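Long-range contacts in DNA primase (Aquifex aeolicus, PDB 2AU3), which probably synthesises the short RNA primers that DNA polymerase extends during DNA replication, using a zinc-binding domain and a central polymerase core: residues T273-N278 / P309-A314; Y106-R111 / N161-A166; D15-I20 / V49-Q54; S150-V155 / K178-D183. All coordinates share one frame; numbering follows the deposited sequence.

Interaction 1 of 4, residues T273-N278 / P309-A314; sequences TALTQN and PLLLSA
L310 sets its CD1 methyl against the backbone of L275 and T276. The methyl lies 3.2 Å from L275 O and 3.7 Å from T276 C. It gets there because chi2 of L310, 177°, carries CD1 straight out from the helix. The L275 side chain, its CG anti to the backbone N, contributes CD2, which meets L311 CD2 at 3.9 Å, the two leucines crossing at about a right angle. The CB of L311 is directed away from the 273-278 segment, so the side chain's tip returns to this contact; CD2 of L275 also lies 4.2 Å from CD1 of L310. These leucines belong to the TOPRIM fold, where the N-terminal end of helix 277-284 meets the C-terminal end of helix 298-313, and L310 and L311 both continue onto A280 of the shorter helix. The L275 side chain lies about 9 Å from that of E251, a predicted catalytic magnesium ligand. Q277 CA is 5.3 Å from L310 CA. The glutamine bends at chi2 (64°) and crosses L310 obliquely, its amide reaching toward S313 and A314. T276 is the N-cap residue: its OG1 caps a backbone N in the first turn and is also hydrogen-bonded to the carbonyl of G228. On the partner helix, S313 OG donates to P309 O at 2.7 Å, from above the carbonyl plane, and this oxygen also accepts from S313 N.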
loop_
_atom_site.group_PDB
_atom_site.type_symbol
_atom_site.label_atom_id
_atom_site.label_comp_id
_atom_site.label_asym_id
_atom_site.label_seq_id
_atom_site.Cartn_x
_atom_site.Cartn_y
_atom_site.Cartn_z
ATOM N N THR A 273 -3.336 6.024 9.819
ATOM C CA THR A 273 -4.443 6.672 10.546
ATOM C C THR A 273 -5.676 7.094 9.715
ATOM O O THR A 273 -6.080 6.395 8.781
ATOM C CB THR A 273 -3.937 7.944 11.207
ATOM O OG1 THR A 273 -3.696 8.923 10.185
ATOM C CG2 THR A 273 -2.588 7.747 11.868
ATOM N N ALA A 274 -6.257 8.261 10.095
ATOM C CA ALA A 274 -7.367 8.874 9.344
ATOM C C ALA A 274 -6.930 9.415 7.974
ATOM O O ALA A 274 -5.867 9.999 7.824
ATOM C CB ALA A 274 -8.037 9.983 10.148
ATOM N N LEU A 275 -7.792 9.243 6.999
ATOM C CA LEU A 275 -7.544 9.768 5.682
ATOM C C LEU A 275 -7.197 11.276 5.795
ATOM O O LEU A 275 -7.817 11.997 6.563
ATOM C CB LEU A 275 -8.770 9.542 4.798
ATOM C CG LEU A 275 -8.653 10.098 3.385
ATOM C CD1 LEU A 275 -7.893 9.126 2.525
ATOM C CD2 LEU A 275 -10.065 10.337 2.828
ATOM N N THR A 276 -6.182 11.717 5.061
ATOM C CA THR A 276 -5.848 13.141 4.983
ATOM C C THR A 276 -6.284 13.681 3.652
ATOM O O THR A 276 -6.511 12.929 2.722
ATOM C CB THR A 276 -4.345 13.388 5.119
ATOM O OG1 THR A 276 -3.684 12.895 3.942
ATOM C CG2 THR A 276 -3.745 12.598 6.315
ATOM N N GLN A 277 -6.369 15.008 3.548
ATOM C CA GLN A 277 -6.622 15.651 2.262
ATOM C C GLN A 277 -5.605 15.270 1.169
ATOM O O GLN A 277 -5.996 15.008 0.012
ATOM C CB GLN A 277 -6.662 17.185 2.431
ATOM C CG GLN A 277 -7.186 17.916 1.177
ATOM C CD GLN A 277 -8.650 17.550 0.865
ATOM O OE1 GLN A 277 -8.959 16.946 -0.170
ATOM N NE2 GLN A 277 -9.530 17.931 1.740
ATOM N N ASN A 278 -4.310 15.253 1.511
ATOM C CA ASN A 278 -3.306 14.863 0.517
ATOM C C ASN A 278 -3.584 13.446 0.010
ATOM O O ASN A 278 -3.422 13.191 -1.158
ATOM C CB ASN A 278 -1.863 14.950 1.056
ATOM C CG ASN A 278 -1.355 16.381 1.128
ATOM O OD1 ASN A 278 -1.901 17.275 0.479
ATOM N ND2 ASN A 278 -0.303 16.609 1.932
ATOM N N PRO A 309 -15.891 14.697 3.362
ATOM C CA PRO A 309 -15.598 16.030 2.834
ATOM C C PRO A 309 -14.218 16.116 2.163
ATOM O O PRO A 309 -14.055 16.883 1.227
ATOM C CB PRO A 309 -15.632 16.898 4.091
ATOM C CG PRO A 309 -16.587 16.149 4.992
ATOM C CD PRO A 309 -16.139 14.744 4.817
ATOM N N LEU A 310 -13.240 15.368 2.657
ATOM C CA LEU A 310 -11.927 15.372 1.980
ATOM C C LEU A 310 -12.047 14.761 0.589
ATOM O O LEU A 310 -11.448 15.267 -0.363
ATOM C CB LEU A 310 -10.852 14.621 2.776
ATOM C CG LEU A 310 -10.804 14.839 4.295
ATOM C CD1 LEU A 310 -9.730 13.939 4.874
ATOM C CD2 LEU A 310 -10.554 16.300 4.655
ATOM N N LEU A 311 -12.835 13.695 0.478
ATOM C CA LEU A 311 -13.063 13.052 -0.822
ATOM C C LEU A 311 -13.867 13.972 -1.764
ATOM O O LEU A 311 -13.502 14.142 -2.943
ATOM C CB LEU A 311 -13.729 11.675 -0.647
ATOM C CG LEU A 311 -12.841 10.660 0.105
ATOM C CD1 LEU A 311 -13.618 9.427 0.446
ATOM C CD2 LEU A 311 -11.613 10.291 -0.744
ATOM N N LEU A 312 -14.950 14.550 -1.238
ATOM C CA LEU A 312 -15.749 15.505 -2.010
ATOM C C LEU A 312 -14.891 16.658 -2.538
ATOM O O LEU A 312 -14.960 16.975 -3.719
ATOM C CB LEU A 312 -16.979 15.997 -1.228
ATOM C CG LEU A 312 -18.007 14.921 -0.869
ATOM C CD1 LEU A 312 -19.102 15.481 0.057
ATOM C CD2 LEU A 312 -18.623 14.272 -2.133
ATOM N N SER A 313 -14.046 17.240 -1.683
ATOM C CA SER A 313 -13.195 18.365 -2.078
ATOM C C SER A 313 -12.259 17.990 -3.221
ATOM O O SER A 313 -11.953 18.824 -4.082
ATOM C CB SER A 313 -12.361 18.866 -0.900
ATOM O OG SER A 313 -13.199 19.205 0.176
ATOM N N ALA A 314 -11.808 16.737 -3.221
ATOM C CA ALA A 314 -10.910 16.258 -4.254
ATOM C C ALA A 314 -11.683 15.874 -5.506
ATOM O O ALA A 314 -11.082 15.466 -6.483
ATOM C CB ALA A 314 -10.095 15.088 -3.744
#

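Interaction 2 of 4, residues Y106-R111 / N161-A166; sequences YVALDR and NDLLEA
This is a buried apolar contact in which a short connection between two helices, 151-161 and 164-168, presses against the flank of the long helix 101-122. The evidence centres on L163, which holds the N-cap position of helix 164-168 and points its CB at the long helix. Its CG stands anti to the carbonyl carbon (chi1 -68°), and an extended chi2 sends CD1 out between three residues of the partner. That methyl lies 3.8 Å from A108 CA, 3.9 Å from R111 CB and 3.9 Å from V107 CG1, while CD2 approaches the same valine methyl at 4.0 Å. V107 presents CG1, its branch anti to the backbone N, and crosses the leucine at about a right angle. The small side chain of A108 allows a near approach of the main chains: its CB sits 4.0 Å from L163 CB, and the two CA atoms are 5.6 Å apart. At the edge of the contact R111 bends at chi2, and its NE comes to 3.7 Å from N161 ND2, the guanidinium and amide planes 84° apart. The amide has a bond within its own helix, ND2 donating to the carbonyl of V157. D162, with a positive phi of 67°, closes that helix in a Schellman motif and turns the chain into L163. Beyond the contact, V107 packs on Y79 and F80 of helix 79-90, L163 rests on L158 of helix 151-161, and A166 touches K104 and V105 further back along helix 101-122.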
loop_
_atom_site.group_PDB
_atom_site.type_symbol
_atom_site.label_atom_id
_atom_site.label_comp_id
_atom_site.label_asym_id
_atom_site.label_seq_id
_atom_site.Cartn_x
_atom_site.Cartn_y
_atom_site.Cartn_z
ATOM N N TYR A 106 17.208 4.186 -0.614
ATOM C CA TYR A 106 16.197 3.347 -1.258
ATOM C C TYR A 106 16.675 1.916 -1.375
ATOM O O TYR A 106 15.897 0.981 -1.211
ATOM C CB TYR A 106 15.824 3.911 -2.645
ATOM C CG TYR A 106 14.996 5.175 -2.539
ATOM C CD1 TYR A 106 13.619 5.111 -2.239
ATOM C CD2 TYR A 106 15.581 6.429 -2.682
ATOM C CE1 TYR A 106 12.843 6.272 -2.119
ATOM C CE2 TYR A 106 14.821 7.607 -2.543
ATOM C CZ TYR A 106 13.447 7.521 -2.263
ATOM O OH TYR A 106 12.689 8.674 -2.124
ATOM N N VAL A 107 17.969 1.739 -1.641
ATOM C CA VAL A 107 18.513 0.404 -1.739
ATOM C C VAL A 107 18.492 -0.262 -0.369
ATOM O O VAL A 107 18.225 -1.459 -0.281
ATOM C CB VAL A 107 19.928 0.379 -2.378
ATOM C CG1 VAL A 107 20.632 -0.968 -2.140
ATOM C CG2 VAL A 107 19.831 0.670 -3.869
ATOM N N ALA A 108 18.735 0.514 0.689
ATOM C CA ALA A 108 18.711 -0.015 2.054
ATOM C C ALA A 108 17.292 -0.413 2.453
ATOM O O ALA A 108 17.069 -1.483 3.018
ATOM C CB ALA A 108 19.261 1.012 3.057
ATOM N N LEU A 109 16.349 0.489 2.210
ATOM C CA LEU A 109 14.940 0.189 2.460
ATOM C C LEU A 109 14.564 -1.140 1.828
ATOM O O LEU A 109 13.910 -1.963 2.448
ATOM C CB LEU A 109 14.040 1.332 1.957
ATOM C CG LEU A 109 13.986 2.483 2.974
ATOM C CD1 LEU A 109 13.459 3.796 2.339
ATOM C CD2 LEU A 109 13.136 2.076 4.206
ATOM N N ASP A 110 15.023 -1.358 0.601
ATOM C CA ASP A 110 14.658 -2.550 -0.137
ATOM C C ASP A 110 15.355 -3.804 0.389
ATOM O O ASP A 110 14.745 -4.885 0.446
ATOM C CB ASP A 110 14.940 -2.365 -1.626
ATOM C CG ASP A 110 14.449 -3.539 -2.439
ATOM O OD1 ASP A 110 13.212 -3.617 -2.705
ATOM O OD2 ASP A 110 15.207 -4.471 -2.775
ATOM N N ARG A 111 16.626 -3.665 0.766
ATOM C CA ARG A 111 17.367 -4.780 1.333
ATOM C C ARG A 111 16.813 -5.185 2.703
ATOM O O ARG A 111 16.863 -6.357 3.096
ATOM C CB ARG A 111 18.849 -4.422 1.474
ATOM C CG ARG A 111 19.660 -5.517 2.121
ATOM C CD ARG A 111 19.694 -6.776 1.236
ATOM N NE ARG A 111 20.428 -7.890 1.806
ATOM C CZ ARG A 111 19.881 -8.863 2.527
ATOM N NH1 ARG A 111 18.577 -8.841 2.841
ATOM N NH2 ARG A 111 20.648 -9.857 2.950
ATOM N N ASN A 161 26.430 -4.932 3.624
ATOM C CA ASN A 161 26.006 -4.372 2.345
ATOM C C ASN A 161 26.385 -2.905 2.211
ATOM O O ASN A 161 26.125 -2.272 1.179
ATOM C CB ASN A 161 24.496 -4.554 2.160
ATOM C CG ASN A 161 24.131 -5.960 1.719
ATOM O OD1 ASN A 161 24.121 -6.268 0.525
ATOM N ND2 ASN A 161 23.833 -6.824 2.679
ATOM N N ASP A 162 26.976 -2.371 3.275
ATOM C CA ASP A 162 27.493 -1.007 3.307
ATOM C C ASP A 162 26.346 0.003 3.226
ATOM O O ASP A 162 26.450 1.040 2.571
ATOM C CB ASP A 162 28.537 -0.791 2.180
ATOM C CG ASP A 162 29.202 0.558 2.262
ATOM O OD1 ASP A 162 29.317 1.089 3.397
ATOM O OD2 ASP A 162 29.611 1.182 1.245
ATOM N N LEU A 163 25.255 -0.315 3.917
ATOM C CA LEU A 163 24.005 0.418 3.792
ATOM C C LEU A 163 23.552 1.009 5.129
ATOM O O LEU A 163 22.495 1.618 5.194
ATOM C CB LEU A 163 22.914 -0.505 3.241
ATOM C CG LEU A 163 23.048 -0.996 1.790
ATOM C CD1 LEU A 163 21.938 -2.004 1.437
ATOM C CD2 LEU A 163 23.026 0.169 0.839
ATOM N N LEU A 164 24.342 0.828 6.187
ATOM C CA LEU A 164 23.921 1.252 7.536
ATOM C C LEU A 164 23.717 2.763 7.639
ATOM O O LEU A 164 22.702 3.249 8.130
ATOM C CB LEU A 164 24.939 0.811 8.572
ATOM C CG LEU A 164 24.615 1.165 10.024
ATOM C CD1 LEU A 164 23.190 0.660 10.418
ATOM C CD2 LEU A 164 25.666 0.582 10.953
ATOM N N GLU A 165 24.694 3.501 7.168
ATOM C CA GLU A 165 24.658 4.949 7.270
ATOM C C GLU A 165 23.493 5.529 6.450
ATOM O O GLU A 165 22.746 6.377 6.931
ATOM C CB GLU A 165 25.997 5.551 6.832
ATOM C CG GLU A 165 27.167 5.147 7.712
ATOM C CD GLU A 165 27.784 3.798 7.336
ATOM O OE1 GLU A 165 27.309 3.146 6.369
ATOM O OE2 GLU A 165 28.756 3.384 8.021
ATOM N N ALA A 166 23.297 5.030 5.235
ATOM C CA ALA A 166 22.099 5.394 4.481
ATOM C C ALA A 166 20.827 5.046 5.243
ATOM O O ALA A 166 19.905 5.860 5.305
ATOM C CB ALA A 166 22.092 4.736 3.142
#

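Interaction 3 of 4, residues D15-I20 / V49-Q54; sequences DIVDVI and VSPSKQ
CG of Q54 stands anti to the carbonyl carbon (chi1 -77°) and the chain bends at chi2 (-64°), which brings its amide to the start of helix 16-23, where the D15 carboxylate, anti to the backbone N, meets it. Three hydrogen bonds fix the amide. OE1 accepts from I16 N at 2.9 Å, in a nearly straight bond (170°) on an in-plane lone pair. NE2 donates to D15 OD1 at 3.1 Å and to P51 O at 2.9 Å, both close to the amide plane. D15 is the N-cap residue: OD1 also accepts from V17 N at 3.2 Å, both donors lying above the carboxylate plane. An alanine at Q54 would remove the acceptor of I16 N and the donor to D15 OD1 and P51 O, and would probably loosen the tie between helix start and loop. Beneath the polar group the contact is apolar. I16 CG2 reaches V49 CG1 at 3.8 Å, V17 CG2 lies 3.7 Å from P51 CG, and I20 CD1 meets V49 CG2 tip to tip at 3.8 Å. The 49-54 segment runs from the end of strand 47-50 of the zinc-ribbon domain into the turn leading to antiparallel strand 55-58. One side chain thus ties this loop to both the first helical N-H and the carboxylate that caps V17 N, and the helix N terminus would probably favour an ionised D15.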
loop_
_atom_site.group_PDB
_atom_site.type_symbol
_atom_site.label_atom_id
_atom_site.label_comp_id
_atom_site.label_asym_id
_atom_site.label_seq_id
_atom_site.Cartn_x
_atom_site.Cartn_y
_atom_site.Cartn_z
ATOM N N ASP A 15 18.026 -4.209 -19.913
ATOM C CA ASP A 15 16.743 -4.870 -20.120
ATOM C C ASP A 15 16.786 -6.126 -19.276
ATOM O O ASP A 15 17.616 -7.004 -19.505
ATOM C CB ASP A 15 16.532 -5.233 -21.608
ATOM C CG ASP A 15 15.122 -5.777 -21.902
ATOM O OD1 ASP A 15 14.388 -6.191 -20.957
ATOM O OD2 ASP A 15 14.650 -5.821 -23.059
ATOM N N ILE A 16 15.904 -6.204 -18.281
ATOM C CA ILE A 16 15.925 -7.311 -17.330
ATOM C C ILE A 16 15.822 -8.682 -17.997
ATOM O O ILE A 16 16.386 -9.653 -17.509
ATOM C CB ILE A 16 14.820 -7.132 -16.281
ATOM C CG1 ILE A 16 15.013 -8.116 -15.125
ATOM C CG2 ILE A 16 13.420 -7.226 -16.932
ATOM C CD1 ILE A 16 14.160 -7.742 -13.872
ATOM N N VAL A 17 15.107 -8.748 -19.124
ATOM C CA VAL A 17 14.962 -9.984 -19.881
ATOM C C VAL A 17 16.330 -10.486 -20.359
ATOM O O VAL A 17 16.680 -11.653 -20.156
ATOM C CB VAL A 17 13.960 -9.811 -21.064
ATOM C CG1 VAL A 17 13.940 -11.043 -21.967
ATOM C CG2 VAL A 17 12.566 -9.554 -20.538
ATOM N N ASP A 18 17.119 -9.610 -20.967
ATOM C CA ASP A 18 18.483 -9.995 -21.366
ATOM C C ASP A 18 19.337 -10.449 -20.167
ATOM O O ASP A 18 20.052 -11.458 -20.261
ATOM C CB ASP A 18 19.210 -8.863 -22.111
ATOM C CG ASP A 18 18.518 -8.466 -23.412
ATOM O OD1 ASP A 18 17.943 -9.341 -24.097
ATOM O OD2 ASP A 18 18.505 -7.290 -23.832
ATOM N N VAL A 19 19.288 -9.727 -19.046
ATOM C CA VAL A 19 20.164 -10.157 -17.934
ATOM C C VAL A 19 19.787 -11.466 -17.274
ATOM O O VAL A 19 20.665 -12.294 -17.038
ATOM C CB VAL A 19 20.672 -9.035 -16.921
ATOM C CG1 VAL A 19 20.081 -7.686 -17.167
ATOM C CG2 VAL A 19 20.580 -9.468 -15.444
ATOM N N ILE A 20 18.496 -11.690 -17.021
ATOM C CA ILE A 20 18.091 -12.925 -16.371
ATOM C C ILE A 20 18.226 -14.146 -17.312
ATOM O O ILE A 20 18.513 -15.269 -16.860
ATOM C CB ILE A 20 16.668 -12.776 -15.757
ATOM C CG1 ILE A 20 16.663 -11.597 -14.747
ATOM C CG2 ILE A 20 16.218 -14.086 -15.100
ATOM C CD1 ILE A 20 15.481 -11.561 -13.734
ATOM N N VAL A 49 9.273 -12.847 -14.947
ATOM C CA VAL A 49 9.981 -11.660 -15.370
ATOM C C VAL A 49 9.060 -10.874 -16.290
ATOM O O VAL A 49 8.561 -11.415 -17.273
ATOM C CB VAL A 49 11.292 -12.032 -16.103
ATOM C CG1 VAL A 49 12.012 -10.764 -16.565
ATOM C CG2 VAL A 49 12.206 -12.893 -15.184
ATOM N N SER A 50 8.786 -9.618 -15.941
ATOM C CA SER A 50 7.891 -8.806 -16.758
ATOM C C SER A 50 8.737 -7.835 -17.575
ATOM O O SER A 50 9.430 -6.990 -17.013
ATOM C CB SER A 50 6.912 -8.047 -15.857
ATOM O OG SER A 50 6.350 -6.937 -16.536
ATOM N N PRO A 51 8.739 -7.982 -18.896
ATOM C CA PRO A 51 9.379 -6.977 -19.741
ATOM C C PRO A 51 8.762 -5.573 -19.556
ATOM O O PRO A 51 9.497 -4.596 -19.638
ATOM C CB PRO A 51 9.151 -7.509 -21.168
ATOM C CG PRO A 51 8.899 -8.992 -21.006
ATOM C CD PRO A 51 8.217 -9.131 -19.664
ATOM N N SER A 52 7.464 -5.464 -19.264
ATOM C CA SER A 52 6.822 -4.127 -19.235
ATOM C C SER A 52 7.062 -3.396 -17.902
ATOM O O SER A 52 7.092 -2.148 -17.838
ATOM C CB SER A 52 5.321 -4.243 -19.487
ATOM O OG SER A 52 4.716 -5.060 -18.498
ATOM N N LYS A 53 7.227 -4.166 -16.830
ATOM C CA LYS A 53 7.508 -3.567 -15.524
ATOM C C LYS A 53 9.010 -3.532 -15.233
ATOM O O LYS A 53 9.472 -2.755 -14.383
ATOM C CB LYS A 53 6.711 -4.267 -14.422
ATOM C CG LYS A 53 5.207 -4.170 -14.645
ATOM C CD LYS A 53 4.368 -4.926 -13.599
ATOM C CE LYS A 53 2.863 -4.814 -13.976
ATOM N NZ LYS A 53 1.946 -5.339 -12.927
ATOM N N GLN A 54 9.773 -4.370 -15.955
ATOM C CA GLN A 54 11.238 -4.439 -15.806
ATOM C C GLN A 54 11.633 -4.915 -14.400
ATOM O O GLN A 54 12.643 -4.490 -13.833
ATOM C CB GLN A 54 11.902 -3.102 -16.162
ATOM C CG GLN A 54 12.025 -2.816 -17.674
ATOM C CD GLN A 54 12.928 -3.813 -18.392
ATOM O OE1 GLN A 54 14.123 -3.885 -18.107
ATOM N NE2 GLN A 54 12.354 -4.577 -19.336
#

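Interaction 4 of 4, residues S150-V155 / K178-D183; sequences SSEALV and KGVYRD
Helix 151-161 starts where an extended chain, running into strand 182-183, passes its N terminus, with the CA atoms of S151 and D183 5.0 Å apart. S150 is the N-cap residue, its OG accepting from A153 N at 2.9 Å. Next to it, S151 turns OG toward the strand, anti to its own carbonyl carbon (chi1 -66°), and there OG accepts from D183 N at 2.7 Å in a nearly straight bond (170°). An alanine at S151 would remove the acceptor of D183 N and would probably weaken the hold of the helix start on the strand. L154 crosses D183 at about a right angle and sets CD2 3.5 Å from both CG and OD2 of the carboxylate. OD2 accepts from a water at 2.8 Å that also donates to S150 O at 2.7 Å, and is hydrogen-bonded to the hydroxyl of Y116; OD1 takes the N-H of F185. On the other flank V155 CG2 packs on Y181 CB at 3.6 Å. Around this junction, strand 182-183 pairs with strand 173-174, L154 rests on V112, F115 and Y116 of helix 101-122, and the Y181 ring continues onto L164 and L168 of helix 164-168.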
loop_
_atom_site.group_PDB
_atom_site.type_symbol
_atom_site.label_atom_id
_atom_site.label_comp_id
_atom_site.label_asym_id
_atom_site.label_seq_id
_atom_site.Cartn_x
_atom_site.Cartn_y
_atom_site.Cartn_z
ATOM N N SER A 150 15.486 -9.568 15.067
ATOM C CA SER A 150 16.759 -9.294 15.739
ATOM C C SER A 150 17.352 -7.988 15.233
ATOM O O SER A 150 17.465 -7.788 14.030
ATOM C CB SER A 150 17.740 -10.473 15.502
ATOM O OG SER A 150 19.113 -10.126 15.747
ATOM N N SER A 151 17.753 -7.111 16.146
ATOM C CA SER A 151 18.462 -5.899 15.751
ATOM C C SER A 151 19.861 -6.240 15.220
ATOM O O SER A 151 20.289 -5.718 14.191
ATOM C CB SER A 151 18.568 -4.926 16.912
ATOM O OG SER A 151 17.298 -4.429 17.288
ATOM N N GLU A 152 20.562 -7.128 15.918
ATOM C CA GLU A 152 21.925 -7.484 15.513
ATOM C C GLU A 152 21.967 -8.157 14.124
ATOM O O GLU A 152 22.865 -7.866 13.306
ATOM C CB GLU A 152 22.627 -8.302 16.599
ATOM C CG GLU A 152 22.903 -7.493 17.876
ATOM C CD GLU A 152 23.841 -6.300 17.649
ATOM O OE1 GLU A 152 24.815 -6.437 16.888
ATOM O OE2 GLU A 152 23.608 -5.215 18.229
ATOM N N ALA A 153 20.975 -9.003 13.832
ATOM C CA ALA A 153 20.868 -9.622 12.506
ATOM C C ALA A 153 20.693 -8.543 11.416
ATOM O O ALA A 153 21.364 -8.584 10.387
ATOM C CB ALA A 153 19.703 -10.616 12.459
ATOM N N LEU A 154 19.776 -7.605 11.645
ATOM C CA LEU A 154 19.521 -6.494 10.710
ATOM C C LEU A 154 20.792 -5.650 10.521
ATOM O O LEU A 154 21.162 -5.311 9.398
ATOM C CB LEU A 154 18.366 -5.614 11.232
ATOM C CG LEU A 154 18.008 -4.285 10.534
ATOM C CD1 LEU A 154 17.828 -4.433 9.024
ATOM C CD2 LEU A 154 16.756 -3.683 11.135
ATOM N N VAL A 155 21.426 -5.275 11.626
ATOM C CA VAL A 155 22.625 -4.434 11.566
ATOM C C VAL A 155 23.742 -5.119 10.757
ATOM O O VAL A 155 24.391 -4.488 9.920
ATOM C CB VAL A 155 23.124 -4.045 12.983
ATOM C CG1 VAL A 155 24.586 -3.606 12.949
ATOM C CG2 VAL A 155 22.248 -2.962 13.578
ATOM N N LYS A 178 26.072 4.554 21.941
ATOM C CA LYS A 178 26.938 4.849 20.797
ATOM C C LYS A 178 27.345 3.596 20.010
ATOM O O LYS A 178 27.865 2.627 20.576
ATOM C CB LYS A 178 28.179 5.645 21.235
ATOM C CG LYS A 178 29.091 6.064 20.078
ATOM C CD LYS A 178 29.425 7.552 20.118
ATOM C CE LYS A 178 30.732 7.850 19.372
ATOM N NZ LYS A 178 31.945 7.621 20.230
ATOM N N GLY A 179 27.075 3.625 18.704
ATOM C CA GLY A 179 27.404 2.527 17.811
ATOM C C GLY A 179 26.708 1.212 18.136
ATOM O O GLY A 179 27.212 0.143 17.784
ATOM N N VAL A 180 25.574 1.280 18.829
ATOM C CA VAL A 180 24.712 0.102 19.026
ATOM C C VAL A 180 23.292 0.453 18.608
ATOM O O VAL A 180 22.827 1.559 18.872
ATOM C CB VAL A 180 24.713 -0.396 20.487
ATOM C CG1 VAL A 180 23.726 -1.551 20.657
ATOM C CG2 VAL A 180 26.128 -0.830 20.916
ATOM N N TYR A 181 22.606 -0.497 17.970
ATOM C CA TYR A 181 21.335 -0.208 17.323
ATOM C C TYR A 181 20.195 -1.149 17.735
ATOM O O TYR A 181 20.393 -2.347 17.977
ATOM C CB TYR A 181 21.506 -0.170 15.799
ATOM C CG TYR A 181 22.560 0.821 15.354
ATOM C CD1 TYR A 181 22.271 2.188 15.271
ATOM C CD2 TYR A 181 23.866 0.406 15.078
ATOM C CE1 TYR A 181 23.250 3.109 14.897
ATOM C CE2 TYR A 181 24.849 1.325 14.706
ATOM C CZ TYR A 181 24.524 2.675 14.603
ATOM O OH TYR A 181 25.485 3.602 14.234
ATOM N N ARG A 182 19.008 -0.574 17.846
ATOM C CA ARG A 182 17.804 -1.346 18.042
ATOM C C ARG A 182 16.787 -1.024 16.946
ATOM O O ARG A 182 16.460 0.131 16.684
ATOM C CB ARG A 182 17.206 -1.091 19.427
ATOM C CG ARG A 182 16.030 -1.997 19.751
ATOM C CD ARG A 182 15.578 -1.895 21.196
ATOM N NE ARG A 182 14.530 -0.903 21.363
ATOM C CZ ARG A 182 14.660 0.229 22.032
ATOM N NH1 ARG A 182 15.809 0.547 22.609
ATOM N NH2 ARG A 182 13.626 1.054 22.120
ATOM N N ASP A 183 16.302 -2.075 16.314
ATOM C CA ASP A 183 15.331 -1.974 15.250
ATOM C C ASP A 183 14.057 -1.407 15.839
ATOM O O ASP A 183 13.521 -1.948 16.793
ATOM C CB ASP A 183 15.048 -3.377 14.720
ATOM C CG ASP A 183 14.139 -3.387 13.501
ATOM O OD1 ASP A 183 13.615 -2.317 13.093
ATOM O OD2 ASP A 183 13.888 -4.442 12.898
HETATM O O HOH W 1 15.008 -7.025 13.148
#

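Overall arrangement
Interactions 2 and 4 belong together: their centres lie 14 Å apart, helices 151-161 and 164-168 follow each other, and L164 CD2 of one meets Y181 CE2 of the other at 3.9 Å. Helix 101-122 is a partner in interaction 2 and also packs against L154 of interaction 4. Interaction 2 is the more buried and is carried by apolar groups; interaction 4, partly at the surface, relies on a serine, a water and a buried aspartate. Interactions 1 and 3 stand alone on opposite sides of the chain's centre, about 37 Å apart between centres. Both are partly buried and involve helix starts, but leucines dominate in the TOPRIM fold, whereas the zinc-binding domain combines branched aliphatic side chains with a polar, amide-assisted cap.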